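Local coordinates for geranyltranstransferase (Campylobacter jejuni, PDB 3NPK) that joins geranyl diphosphate, an allylic substrate, to isopentenyl diphosphate, releasing pyrophosphate and forming the C15 isoprenoid farnesyl diphosphate, at the interface of chains A and B. Residues are numbered along the deposited sequence; one frame, centred on the assembly and turned at random. Chains: chain A/B, Geranyltranstransferase.

Contact 1: the interface of chains A and B. Residues chain A 79, 104, 107-108, 111; chain B 79, 82, 84-85.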
# COMPACT_ATOMS: atom_id res chain seq x y z
N HIS A 79 4.66 3.81 -10.87
CA HIS A 79 6.02 3.68 -10.33
C HIS A 79 6.99 3.07 -11.34
O HIS A 79 8.13 3.54 -11.46
CB HIS A 79 6.05 2.95 -8.99
CG HIS A 79 5.59 3.80 -7.84
ND1 HIS A 79 5.73 3.41 -6.52
CD2 HIS A 79 5.05 5.04 -7.82
CE1 HIS A 79 5.26 4.37 -5.74
NE2 HIS A 79 4.84 5.37 -6.50
N THR A 104 7.67 13.96 -8.07
CA THR A 104 7.08 13.89 -6.74
C THR A 104 5.61 13.46 -6.83
O THR A 104 5.16 12.57 -6.10
CB THR A 104 7.17 15.25 -6.02
OG1 THR A 104 8.54 15.53 -5.74
CG2 THR A 104 6.34 15.21 -4.73
N ILE A 107 5.34 9.75 -7.78
CA ILE A 107 5.65 8.88 -6.65
C ILE A 107 4.47 8.85 -5.67
O ILE A 107 3.98 7.77 -5.28
CB ILE A 107 6.90 9.34 -5.90
CG1 ILE A 107 8.14 9.15 -6.78
CG2 ILE A 107 7.06 8.53 -4.59
CD1 ILE A 107 9.31 10.01 -6.35
N LEU A 108 3.99 10.03 -5.28
CA LEU A 108 2.92 10.11 -4.27
C LEU A 108 1.56 9.60 -4.75
O LEU A 108 0.81 9.03 -3.96
CB LEU A 108 2.79 11.54 -3.75
CG LEU A 108 4.02 12.06 -3.01
CD1 LEU A 108 3.81 13.53 -2.60
CD2 LEU A 108 4.35 11.16 -1.80
N ASP A 111 1.84 5.95 -4.40
CA ASP A 111 1.75 5.62 -2.97
C ASP A 111 0.29 5.67 -2.52
O ASP A 111 -0.18 4.76 -1.82
CB ASP A 111 2.58 6.58 -2.12
CG ASP A 111 4.08 6.37 -2.29
OD1 ASP A 111 4.50 5.37 -2.90
OD2 ASP A 111 4.85 7.23 -1.82
N HIS B 79 10.47 7.20 1.16
CA HIS B 79 10.05 7.95 -0.03
C HIS B 79 10.31 9.45 0.13
O HIS B 79 10.74 10.11 -0.82
CB HIS B 79 8.59 7.67 -0.36
CG HIS B 79 8.38 6.38 -1.07
ND1 HIS B 79 7.19 6.04 -1.68
CD2 HIS B 79 9.23 5.35 -1.31
CE1 HIS B 79 7.31 4.84 -2.24
NE2 HIS B 79 8.54 4.40 -2.03
N LEU B 82 13.76 10.71 -0.80
CA LEU B 82 14.20 10.57 -2.20
C LEU B 82 14.65 11.91 -2.79
O LEU B 82 14.15 12.96 -2.39
CB LEU B 82 13.09 9.99 -3.08
CG LEU B 82 12.81 8.50 -2.90
CD1 LEU B 82 11.50 8.15 -3.57
CD2 LEU B 82 13.95 7.66 -3.48
N ALA B 84 13.78 13.42 -5.42
CA ALA B 84 12.68 14.23 -5.94
C ALA B 84 12.03 15.06 -4.84
O ALA B 84 11.49 16.14 -5.08
CB ALA B 84 11.64 13.36 -6.63
N MSE B 85 12.09 14.55 -3.61
CA MSE B 85 11.48 15.25 -2.49
C MSE B 85 12.53 15.87 -1.58
O MSE B 85 13.17 16.86 -1.97
CB MSE B 85 10.49 14.34 -1.76
CG MSE B 85 9.23 14.14 -2.60
SE MSE B 85 7.81 13.12 -1.80
CE MSE B 85 8.22 11.39 -2.55
O HOH W 1 8.92 17.90 -4.54
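At the end of helix 59-80, B:His79 leads into the first aspartate-rich motif of the prenyl synthases, DDxx(xx)D, and both the histidine and the motif loop rest on helix 103-122 of chain A. The ring of B:His79 and the carboxylate of A:Asp111 come from opposite directions and meet nearly coplanar, their planes 20° apart. Imidazole nitrogen ND1 of B:His79 donates to OD2 of A:Asp111 at 2.6 Å, a nearly straight bond that arrives on the syn side of the carboxylate. OD1 of A:Asp111 is 3.0 Å from the same ND1 but well off the N-H direction, beside the CE1 corner, and adds little.

The equivalent ring in chain A shows what the opposite nitrogen does. NE2 of A:His79 donates 2.8 Å to the backbone O of A:Ile107, in the carbonyl plane and on a lone pair. If each histidine donates from both nitrogens, as the two-fold symmetry suggests, the cationic form would be favoured beside the aspartate.

Toward the start of helix 103-122, selenomethionine B:Met85 of the motif loop lies against A:Thr104, A:Ile107 and A:Leu108. The bend at its selenium, chi3 -96°, turns CE toward A:Ile107, whose CG2 it meets tip to tip at 3.7 Å. CD2 of A:Leu108 touches the same methyl at 3.9 Å, while CG2 of A:Thr104 packs on CG and the selenium. The other branch of A:Ile107, CD1, meets CD1 of B:Leu82 and CB of B:Ala84. Hydroxyl OG1 of A:Thr104 comes within 3.1 Å of the backbone O of B:Ala84, but nearly in line with CB-OG1, so a direct bond is doubtful; water 1, 2.7 Å from OG1 of A:Thr104, links the two oxygens.

By bracing the loop that carries metal-binding aspartates in this family, the neighbouring subunit probably ties the shape of one active site to the dimer.

Contact 2: the interface of chains A and B. Residues chain A 148-149, 152-153; chain B 24, 27, 108.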
# COMPACT_ATOMS: atom_id res chain seq x y z
N VAL A 148 6.16 -6.88 -6.09
CA VAL A 148 7.28 -5.99 -5.80
C VAL A 148 8.64 -6.68 -5.92
O VAL A 148 9.57 -6.10 -6.48
CB VAL A 148 7.15 -5.28 -4.44
CG1 VAL A 148 8.40 -4.39 -4.20
CG2 VAL A 148 5.84 -4.45 -4.41
N ILE A 149 8.76 -7.91 -5.43
CA ILE A 149 10.04 -8.61 -5.59
C ILE A 149 10.28 -8.91 -7.08
O ILE A 149 11.41 -8.86 -7.55
CB ILE A 149 10.20 -9.87 -4.70
CG1 ILE A 149 11.66 -10.36 -4.71
CG2 ILE A 149 9.30 -11.00 -5.16
CD1 ILE A 149 12.66 -9.35 -4.14
N ALA A 152 11.62 -5.69 -8.50
CA ALA A 152 12.99 -5.44 -8.04
C ALA A 152 13.98 -6.32 -8.81
O ALA A 152 15.06 -5.87 -9.22
CB ALA A 152 13.11 -5.69 -6.53
N ILE A 153 13.61 -7.58 -8.99
CA ILE A 153 14.45 -8.50 -9.75
C ILE A 153 14.56 -8.05 -11.22
O ILE A 153 15.66 -8.00 -11.79
CB ILE A 153 13.92 -9.93 -9.63
CG1 ILE A 153 14.23 -10.44 -8.22
CG2 ILE A 153 14.54 -10.86 -10.70
CD1 ILE A 153 13.57 -11.78 -7.87
N HIS B 24 17.47 -12.25 -5.45
CA HIS B 24 17.85 -10.84 -5.39
C HIS B 24 18.95 -10.70 -4.32
O HIS B 24 18.75 -11.12 -3.18
CB HIS B 24 16.66 -9.94 -5.03
CG HIS B 24 16.93 -8.49 -5.28
ND1 HIS B 24 17.89 -7.79 -4.59
CD2 HIS B 24 16.40 -7.63 -6.18
CE1 HIS B 24 17.92 -6.54 -5.03
NE2 HIS B 24 17.03 -6.42 -5.99
N PHE B 27 17.70 -7.36 -1.57
CA PHE B 27 16.39 -6.78 -1.26
C PHE B 27 15.99 -6.96 0.21
O PHE B 27 15.46 -6.03 0.82
CB PHE B 27 15.28 -7.27 -2.17
CG PHE B 27 14.10 -6.32 -2.24
CD1 PHE B 27 14.19 -5.15 -2.98
CD2 PHE B 27 12.91 -6.61 -1.59
CE1 PHE B 27 13.12 -4.28 -3.06
CE2 PHE B 27 11.82 -5.74 -1.67
CZ PHE B 27 11.93 -4.57 -2.41
N LEU B 108 11.10 0.91 -4.32
CA LEU B 108 10.45 -0.39 -4.20
C LEU B 108 10.38 -0.88 -2.76
O LEU B 108 9.39 -1.51 -2.38
CB LEU B 108 11.13 -1.43 -5.10
CG LEU B 108 10.97 -1.17 -6.60
CD1 LEU B 108 11.67 -2.26 -7.40
CD2 LEU B 108 9.48 -1.11 -6.99
O HOH W 2 16.40 -3.99 -7.11
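Helix 147-156 of chain A lies against three pieces of chain B: the loop at B:His24, the start of helix 27-37 at B:Phe27, and helix 103-122 at B:Leu108. Two groups from chain A approach the B:Phe27 ring from the same side of its plane but beyond its rim. CB of A:Ala152 lies off the CD1-CE1 bond, 3.7 Å from CE1 of B:Phe27. CD1 of A:Ile149 lies off the CG-CD2 bond, 3.8 Å from CD2 of that ring. The isoleucine side chain slides past the phenylalanine in the opposite direction; with CG1 anti to the backbone N (chi1 -168°) and a turn at chi2 of 62°, its terminal methyl reaches the ring. CG1 of A:Val148 touches the far end, 4.0 Å from CZ of B:Phe27, its side chain crossing the phenylalanine at about a right angle.

Out past the CE1 corner, CD1 of B:Leu108 lies against the helix backbone, 3.5 Å from CA of A:Ala152. With just a methyl at A:Ala152, the leucine can come close to the main chain, as its contact with CA suggests.

On the other side of A:Ala152, the B:His24 ring points the CD2-NE2 edge at the peptide joining A:Ala152 to A:Ile153. Water 2 lies in the ring plane, 2.7 Å from NE2 of B:His24 in a nearly straight bond. That water also bonds the backbone O of A:Ala152 at 3.1 Å. One face of the imidazole rests on CB of B:Phe27, which helps to set its tilt, and B:His24 CB runs alongside CG1 of A:Ile153.

This mainly apolar patch with its water bridge probably contributes to holding together a dimer of the kind usual for this family, and seats helix 147-156 against its partner.

The centres of contact 1 and contact 2 lie about 17 Å apart in the same two-fold interface, and each has a twin with the chains exchanged. Helix 103-122 joins them: chain A supplies it in contact 1, chain B in contact 2. Leu108 serves in both, as A:Leu108 against the aspartate-rich loop and as B:Leu108 against helix 147-156. In each subunit, one helix therefore supports the partner's motif loop and also packs on another partner helix. This continuity fits the homodimer usual for the family, in which association and active-site shape are probably linked.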